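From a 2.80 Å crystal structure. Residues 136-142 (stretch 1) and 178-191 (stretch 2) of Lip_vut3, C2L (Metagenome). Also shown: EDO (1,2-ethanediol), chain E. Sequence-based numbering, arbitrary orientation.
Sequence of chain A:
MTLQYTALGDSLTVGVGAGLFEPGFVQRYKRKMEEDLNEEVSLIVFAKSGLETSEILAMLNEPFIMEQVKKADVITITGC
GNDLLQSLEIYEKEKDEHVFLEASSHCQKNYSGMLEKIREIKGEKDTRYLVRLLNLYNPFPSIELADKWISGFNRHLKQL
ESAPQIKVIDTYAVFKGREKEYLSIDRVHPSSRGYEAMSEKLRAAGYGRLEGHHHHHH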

ATOM      1  N   LEU A 136     -18.906  13.134  13.579  1.00 56.26           N
ATOM      2  CA  LEU A 136     -18.818  13.007  12.135  1.00 54.40           C
ATOM      3  C   LEU A 136     -18.926  14.369  11.464  1.00 56.04           C
ATOM      4  O   LEU A 136     -19.729  15.215  11.869  1.00 62.28           O
ATOM      5  N   TYR A 137     -18.103  14.575  10.443  1.00 52.44           N
ATOM      6  CA  TYR A 137     -18.227  15.730   9.569  1.00 52.42           C
ATOM      7  C   TYR A 137     -19.036  15.354   8.333  1.00 50.33           C
ATOM      8  O   TYR A 137     -19.189  14.177   7.994  1.00 50.28           O
ATOM      9  N   ASN A 138     -19.560  16.374   7.655  1.00 48.66           N
ATOM     10  CA  ASN A 138     -20.355  16.146   6.457  1.00 47.31           C
ATOM     11  C   ASN A 138     -19.495  16.395   5.227  1.00 46.91           C
ATOM     12  O   ASN A 138     -19.260  17.560   4.867  1.00 47.18           O
ATOM     13  N   PRO A 139     -19.005  15.355   4.547  1.00 46.96           N
ATOM     14  CA  PRO A 139     -18.176  15.583   3.354  1.00 47.91           C
ATOM     15  C   PRO A 139     -18.967  16.041   2.142  1.00 50.78           C
ATOM     16  O   PRO A 139     -18.357  16.491   1.164  1.00 51.92           O
ATOM     17  N   PHE A 140     -20.299  15.951   2.174  1.00 52.43           N
ATOM     18  CA  PHE A 140     -21.156  16.358   1.062  1.00 55.87           C
ATOM     19  C   PHE A 140     -22.074  17.470   1.542  1.00 57.76           C
ATOM     20  O   PHE A 140     -23.246  17.225   1.883  1.00 57.36           O
ATOM     21  N   PRO A 141     -21.593  18.715   1.579  1.00 59.69           N
ATOM     22  CA  PRO A 141     -22.419  19.813   2.098  1.00 60.72           C
ATOM     23  C   PRO A 141     -23.601  20.161   1.213  1.00 62.01           C
ATOM     24  O   PRO A 141     -24.591  20.705   1.718  1.00 63.10           O
ATOM     25  N   SER A 142     -23.537  19.868  -0.086  1.00 63.10           N
ATOM     26  CA  SER A 142     -24.646  20.179  -0.979  1.00 64.82           C
ATOM     27  C   SER A 142     -25.820  19.219  -0.828  1.00 64.26           C
ATOM     28  O   SER A 142     -26.885  19.476  -1.398  1.00 68.37           O
ATOM     29  N   ARG A 178     -15.073  24.381   4.773  1.00 55.72           N
ATOM     30  CA  ARG A 178     -13.721  24.191   4.261  1.00 56.08           C
ATOM     31  C   ARG A 178     -13.521  22.778   3.720  1.00 53.85           C
ATOM     32  O   ARG A 178     -12.414  22.238   3.767  1.00 53.76           O
ATOM     33  N   GLU A 179     -14.589  22.172   3.196  1.00 51.33           N
ATOM     34  CA  GLU A 179     -14.499  20.817   2.665  1.00 49.46           C
ATOM     35  C   GLU A 179     -13.626  20.739   1.421  1.00 48.06           C
ATOM     36  O   GLU A 179     -13.154  19.650   1.078  1.00 47.34           O
ATOM     37  N   LYS A 180     -13.400  21.864   0.741  1.00 48.55           N
ATOM     38  CA  LYS A 180     -12.571  21.846  -0.459  1.00 48.86           C
ATOM     39  C   LYS A 180     -11.103  21.619  -0.117  1.00 47.85           C
ATOM     40  O   LYS A 180     -10.401  20.890  -0.826  1.00 47.81           O
ATOM     41  N   GLU A 181     -10.620  22.230   0.967  1.00 47.14           N
ATOM     42  CA  GLU A 181      -9.216  22.132   1.339  1.00 47.21           C
ATOM     43  C   GLU A 181      -8.943  21.133   2.454  1.00 45.50           C
ATOM     44  O   GLU A 181      -7.797  20.696   2.602  1.00 44.39           O
ATOM     45  N   TYR A 182      -9.953  20.761   3.237  1.00 43.62           N
ATOM     46  CA  TYR A 182      -9.754  19.840   4.347  1.00 43.20           C
ATOM     47  C   TYR A 182     -10.053  18.390   3.984  1.00 42.07           C
ATOM     48  O   TYR A 182      -9.820  17.501   4.810  1.00 39.93           O
ATOM     49  N   LEU A 183     -10.555  18.127   2.781  1.00 42.76           N
ATOM     50  CA  LEU A 183     -10.795  16.773   2.307  1.00 43.18           C
ATOM     51  C   LEU A 183      -9.768  16.403   1.244  1.00 41.13           C
ATOM     52  O   LEU A 183      -9.239  17.267   0.539  1.00 39.69           O
ATOM     53  N   SER A 184      -9.497  15.107   1.131  1.00 40.88           N
ATOM     54  CA  SER A 184      -8.453  14.615   0.243  1.00 41.25           C
ATOM     55  C   SER A 184      -9.025  14.415  -1.162  1.00 42.96           C
ATOM     56  O   SER A 184     -10.068  14.974  -1.510  1.00 43.44           O
ATOM     57  N   ILE A 185      -8.349  13.606  -1.981  1.00 44.64           N
ATOM     58  CA  ILE A 185      -8.732  13.460  -3.381  1.00 46.04           C
ATOM     59  C   ILE A 185     -10.039  12.681  -3.517  1.00 47.36           C
ATOM     60  O   ILE A 185     -10.796  12.891  -4.472  1.00 47.75           O
ATOM     61  N   ASP A 186     -10.338  11.793  -2.569  1.00 46.80           N
ATOM     62  CA  ASP A 186     -11.542  10.973  -2.651  1.00 48.84           C
ATOM     63  C   ASP A 186     -12.788  11.681  -2.129  1.00 51.22           C
ATOM     64  O   ASP A 186     -13.843  11.046  -2.031  1.00 53.65           O
ATOM     65  N   ARG A 187     -12.683  12.961  -1.777  1.00 50.74           N
ATOM     66  CA  ARG A 187     -13.799  13.805  -1.354  1.00 51.19           C
ATOM     67  C   ARG A 187     -14.503  13.299  -0.100  1.00 49.16           C
ATOM     68  O   ARG A 187     -15.565  13.824   0.256  1.00 50.64           O
ATOM     69  N   VAL A 188     -13.954  12.296   0.584  1.00 47.12           N
ATOM     70  CA  VAL A 188     -14.584  11.777   1.795  1.00 47.42           C
ATOM     71  C   VAL A 188     -13.558  11.689   2.918  1.00 46.19           C
ATOM     72  O   VAL A 188     -13.893  11.883   4.093  1.00 44.95           O
ATOM     73  N   HIS A 189     -12.288  11.396   2.567  1.00 46.56           N
ATOM     74  CA  HIS A 189     -11.295  11.323   3.626  1.00 44.63           C
ATOM     75  C   HIS A 189     -10.544  12.644   3.747  1.00 42.89           C
ATOM     76  O   HIS A 189     -10.382  13.366   2.759  1.00 43.82           O
ATOM     77  N   PRO A 190     -10.087  12.991   4.948  1.00 41.15           N
ATOM     78  CA  PRO A 190      -9.441  14.292   5.141  1.00 40.29           C
ATOM     79  C   PRO A 190      -8.089  14.364   4.450  1.00 40.19           C
ATOM     80  O   PRO A 190      -7.470  13.355   4.105  1.00 39.76           O
ATOM     81  N   SER A 191      -7.639  15.597   4.252  1.00 41.19           N
ATOM     82  CA  SER A 191      -6.302  15.886   3.766  1.00 41.05           C
ATOM     83  C   SER A 191      -5.383  16.153   4.956  1.00 42.06           C
ATOM     84  O   SER A 191      -5.797  16.103   6.117  1.00 42.22           O
TER

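Largely irregular segments can pack specifically when a few side-chain torsions bring apolar surface and a polar group to the same site, and the contact between residues 136-142 and 178-191 is a compact example. Tyr137 points toward the second stretch and adopts the p rotamer, with chi2 at 87°. This lays its ring beside Leu183, with Tyr137 CE1 3.7 Å from Leu183 CD2, and carries the hydroxyl to the backbone: Tyr137 OH donates a very short hydrogen bond of 2.5 Å to Val188 O, which lies near the ring plane at its edge. The same hydroxyl oxygen, Tyr137 OH, lies 3.4 Å from Pro190 CD. The bond to Val188 O is the sole hydrogen bond between the stretches; the remaining contacts are van der Waals, some between apolar side chains and some against backbone oxygens.

Leu183, in the m,t rotamer, also points inward, and its two methyls divide the work: CD2 meets the tyrosine, whereas Leu183 CD1 lies 3.8 Å from Pro139 CB. That proline carbon, Pro139 CB, also packs 3.5 Å from Arg187 O. Phe140 shows how a rotamer can offset a starting direction that leads away. Its CA-to-CB bond points away, yet chi1 of -51° (m) brings the ring end back, placing Phe140 CZ 3.5 Å from Val188 CG1, itself on an m rotamer. Glu179 (chi1 m, chi2 p) points toward the first stretch, Glu179 CD lying 4.0 Å from Pro141 CG.

Polar side chains shape each segment internally. Asn138, with chi1 t, receives a 3.2 Å hydrogen bond at Asn138 OD1 from Phe140 N. Asp186, with chi1 p, accepts at Asp186 OD1 from Val188 N (3.2 Å) and His189 N (2.8 Å), while Asp186 OD2 accepts from His189 ND1 at 2.6 Å, bracing the loop that presents Val188 O. Away from the contact, Tyr182 OH and O1 of 1,2-ethanediol share a 3.0 Å hydrogen bond.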

ATOM      1  CB  LEU A 136     -19.919  12.082  11.612  1.00 51.97           C
ATOM      2  CG  LEU A 136     -19.901  10.642  12.128  1.00 51.33           C
ATOM      3  CD1 LEU A 136     -21.078   9.861  11.564  1.00 51.70           C
ATOM      4  CD2 LEU A 136     -18.585   9.962  11.781  1.00 50.42           C
ATOM      5  CB  TYR A 137     -16.849  16.257   9.162  1.00 54.16           C
ATOM      6  CG  TYR A 137     -15.975  15.246   8.449  1.00 52.16           C
ATOM      7  CD1 TYR A 137     -16.050  15.080   7.071  1.00 50.33           C
ATOM      8  CD2 TYR A 137     -15.069  14.464   9.152  1.00 52.06           C
ATOM      9  CE1 TYR A 137     -15.254  14.161   6.416  1.00 50.24           C
ATOM     10  CE2 TYR A 137     -14.266  13.542   8.506  1.00 51.54           C
ATOM     11  CZ  TYR A 137     -14.364  13.395   7.137  1.00 50.78           C
ATOM     12  OH  TYR A 137     -13.570  12.479   6.486  1.00 50.58           O
ATOM     13  CB  ASN A 138     -21.589  17.052   6.444  1.00 47.62           C
ATOM     14  CG  ASN A 138     -22.454  16.840   5.217  1.00 44.87           C
ATOM     15  OD1 ASN A 138     -22.428  15.773   4.601  1.00 41.87           O
ATOM     16  ND2 ASN A 138     -23.224  17.858   4.851  1.00 46.20           N
ATOM     17  CB  PRO A 139     -17.531  14.214   3.111  1.00 46.28           C
ATOM     18  CG  PRO A 139     -18.528  13.245   3.647  1.00 45.97           C
ATOM     19  CD  PRO A 139     -19.186  13.919   4.828  1.00 46.02           C
ATOM     20  CB  PHE A 140     -21.947  15.172   0.516  1.00 57.08           C
ATOM     21  CG  PHE A 140     -21.099  13.979   0.192  1.00 57.39           C
ATOM     22  CD1 PHE A 140     -20.172  14.029  -0.838  1.00 58.58           C
ATOM     23  CD2 PHE A 140     -21.228  12.805   0.915  1.00 56.88           C
ATOM     24  CE1 PHE A 140     -19.390  12.930  -1.138  1.00 59.55           C
ATOM     25  CE2 PHE A 140     -20.449  11.703   0.619  1.00 57.35           C
ATOM     26  CZ  PHE A 140     -19.529  11.766  -0.410  1.00 58.60           C
ATOM     27  CB  PRO A 141     -21.431  20.982   2.194  1.00 61.63           C
ATOM     28  CG  PRO A 141     -20.403  20.679   1.155  1.00 61.04           C
ATOM     29  CD  PRO A 141     -20.263  19.181   1.137  1.00 60.04           C
ATOM     30  CB  SER A 142     -24.164  20.183  -2.432  1.00 66.02           C
ATOM     31  OG  SER A 142     -23.658  18.915  -2.808  1.00 68.24           O
ATOM     32  CB  ARG A 178     -12.690  24.503   5.345  1.00 57.54           C
ATOM     33  CG  ARG A 178     -12.844  25.890   5.948  1.00 61.25           C
ATOM     34  CD  ARG A 178     -11.909  26.099   7.127  1.00 64.46           C
ATOM     35  NE  ARG A 178     -12.158  27.375   7.789  1.00 69.11           N
ATOM     36  CZ  ARG A 178     -11.553  28.513   7.468  1.00 73.45           C
ATOM     37  NH1 ARG A 178     -10.655  28.535   6.492  1.00 76.61           N
ATOM     38  NH2 ARG A 178     -11.841  29.629   8.123  1.00 73.57           N
ATOM     39  CB  GLU A 179     -15.897  20.276   2.348  1.00 51.48           C
ATOM     40  CG  GLU A 179     -16.838  20.199   3.542  1.00 51.76           C
ATOM     41  CD  GLU A 179     -17.552  21.511   3.822  1.00 53.26           C
ATOM     42  OE1 GLU A 179     -17.361  22.476   3.050  1.00 53.16           O
ATOM     43  OE2 GLU A 179     -18.309  21.575   4.815  1.00 54.04           O
ATOM     44  CB  LYS A 180     -12.745  23.150  -1.233  1.00 49.83           C
ATOM     45  CG  LYS A 180     -11.993  23.198  -2.552  1.00 42.22           C
ATOM     46  CD  LYS A 180     -12.205  24.534  -3.243  1.00 52.94           C
ATOM     47  CE  LYS A 180     -11.577  24.552  -4.626  1.00 54.91           C
ATOM     48  NZ  LYS A 180     -10.103  24.362  -4.563  1.00 55.02           N
ATOM     49  CB  GLU A 181      -8.676  23.505   1.762  1.00 49.50           C
ATOM     50  CG  GLU A 181      -9.714  24.439   2.362  1.00 53.24           C
ATOM     51  CD  GLU A 181     -10.458  25.237   1.307  1.00 58.30           C
ATOM     52  OE1 GLU A 181     -11.628  25.601   1.552  1.00 61.22           O
ATOM     53  OE2 GLU A 181      -9.876  25.493   0.231  1.00 59.52           O
ATOM     54  CB  TYR A 182     -10.610  20.261   5.548  1.00 44.20           C
ATOM     55  CG  TYR A 182     -10.071  21.463   6.300  1.00 46.35           C
ATOM     56  CD1 TYR A 182      -8.901  22.098   5.897  1.00 46.14           C
ATOM     57  CD2 TYR A 182     -10.728  21.953   7.422  1.00 47.19           C
ATOM     58  CE1 TYR A 182      -8.408  23.192   6.584  1.00 46.28           C
ATOM     59  CE2 TYR A 182     -10.241  23.045   8.117  1.00 47.35           C
ATOM     60  CZ  TYR A 182      -9.081  23.660   7.695  1.00 47.44           C
ATOM     61  OH  TYR A 182      -8.596  24.748   8.385  1.00 48.93           O
ATOM     62  CB  LEU A 183     -12.209  16.625   1.741  1.00 46.90           C
ATOM     63  CG  LEU A 183     -13.359  16.835   2.728  1.00 48.93           C
ATOM     64  CD1 LEU A 183     -14.697  16.578   2.049  1.00 51.40           C
ATOM     65  CD2 LEU A 183     -13.195  15.945   3.951  1.00 48.05           C
ATOM     66  CB  SER A 184      -7.843  13.333   0.816  1.00 40.47           C
ATOM     67  OG  SER A 184      -8.805  12.296   0.879  1.00 41.23           O
ATOM     68  CB  ILE A 185      -7.580  12.798  -4.164  1.00 45.19           C
ATOM     69  CG1 ILE A 185      -7.879  12.762  -5.665  1.00 46.81           C
ATOM     70  CG2 ILE A 185      -7.294  11.403  -3.624  1.00 44.21           C
ATOM     71  CD1 ILE A 185      -7.838  14.120  -6.326  1.00 47.98           C
ATOM     72  CB  ASP A 186     -11.336   9.650  -1.905  1.00 47.90           C
ATOM     73  CG  ASP A 186     -11.087   9.836  -0.415  1.00 47.00           C
ATOM     74  OD1 ASP A 186     -11.097  10.986   0.075  1.00 46.87           O
ATOM     75  OD2 ASP A 186     -10.878   8.814   0.271  1.00 47.13           O
ATOM     76  CB  ARG A 187     -14.830  13.980  -2.478  1.00 54.62           C
ATOM     77  CG  ARG A 187     -14.401  14.923  -3.587  1.00 57.35           C
ATOM     78  CD  ARG A 187     -14.017  14.167  -4.846  1.00 60.92           C
ATOM     79  NE  ARG A 187     -13.836  15.070  -5.979  1.00 63.69           N
ATOM     80  CZ  ARG A 187     -12.676  15.618  -6.323  1.00 64.51           C
ATOM     81  NH1 ARG A 187     -11.579  15.353  -5.625  1.00 61.75           N
ATOM     82  NH2 ARG A 187     -12.611  16.430  -7.370  1.00 68.84           N
ATOM     83  CB  VAL A 188     -15.250  10.409   1.547  1.00 48.75           C
ATOM     84  CG1 VAL A 188     -16.350  10.527   0.502  1.00 50.66           C
ATOM     85  CG2 VAL A 188     -14.224   9.382   1.115  1.00 49.82           C
ATOM     86  CB  HIS A 189     -10.302  10.185   3.363  1.00 46.08           C
ATOM     87  CG  HIS A 189     -10.859   8.827   3.649  1.00 47.32           C
ATOM     88  ND1 HIS A 189     -11.349   7.997   2.663  1.00 49.34           N
ATOM     89  CD2 HIS A 189     -11.022   8.159   4.815  1.00 47.89           C
ATOM     90  CE1 HIS A 189     -11.780   6.874   3.208  1.00 49.22           C
ATOM     91  NE2 HIS A 189     -11.594   6.947   4.515  1.00 48.62           N
ATOM     92  CB  PRO A 190      -9.280  14.394   6.663  1.00 40.45           C
ATOM     93  CG  PRO A 190     -10.178  13.341   7.233  1.00 41.16           C
ATOM     94  CD  PRO A 190     -10.213  12.251   6.212  1.00 41.48           C
ATOM     95  CB  SER A 191      -6.334  17.078   2.811  1.00 40.59           C
ATOM     96  OG  SER A 191      -6.859  18.222   3.465  1.00 33.66           O
TER
HETATM   97  C1  EDO E 303      -5.600  25.818   6.396  1.00 72.83           C
HETATM   98  O1  EDO E 303      -5.887  25.856   7.799  1.00 72.24           O
HETATM   99  C2  EDO E 303      -6.532  26.772   5.659  1.00 72.92           C
HETATM  100  O2  EDO E 303      -6.288  26.689   4.249  1.00 72.78           O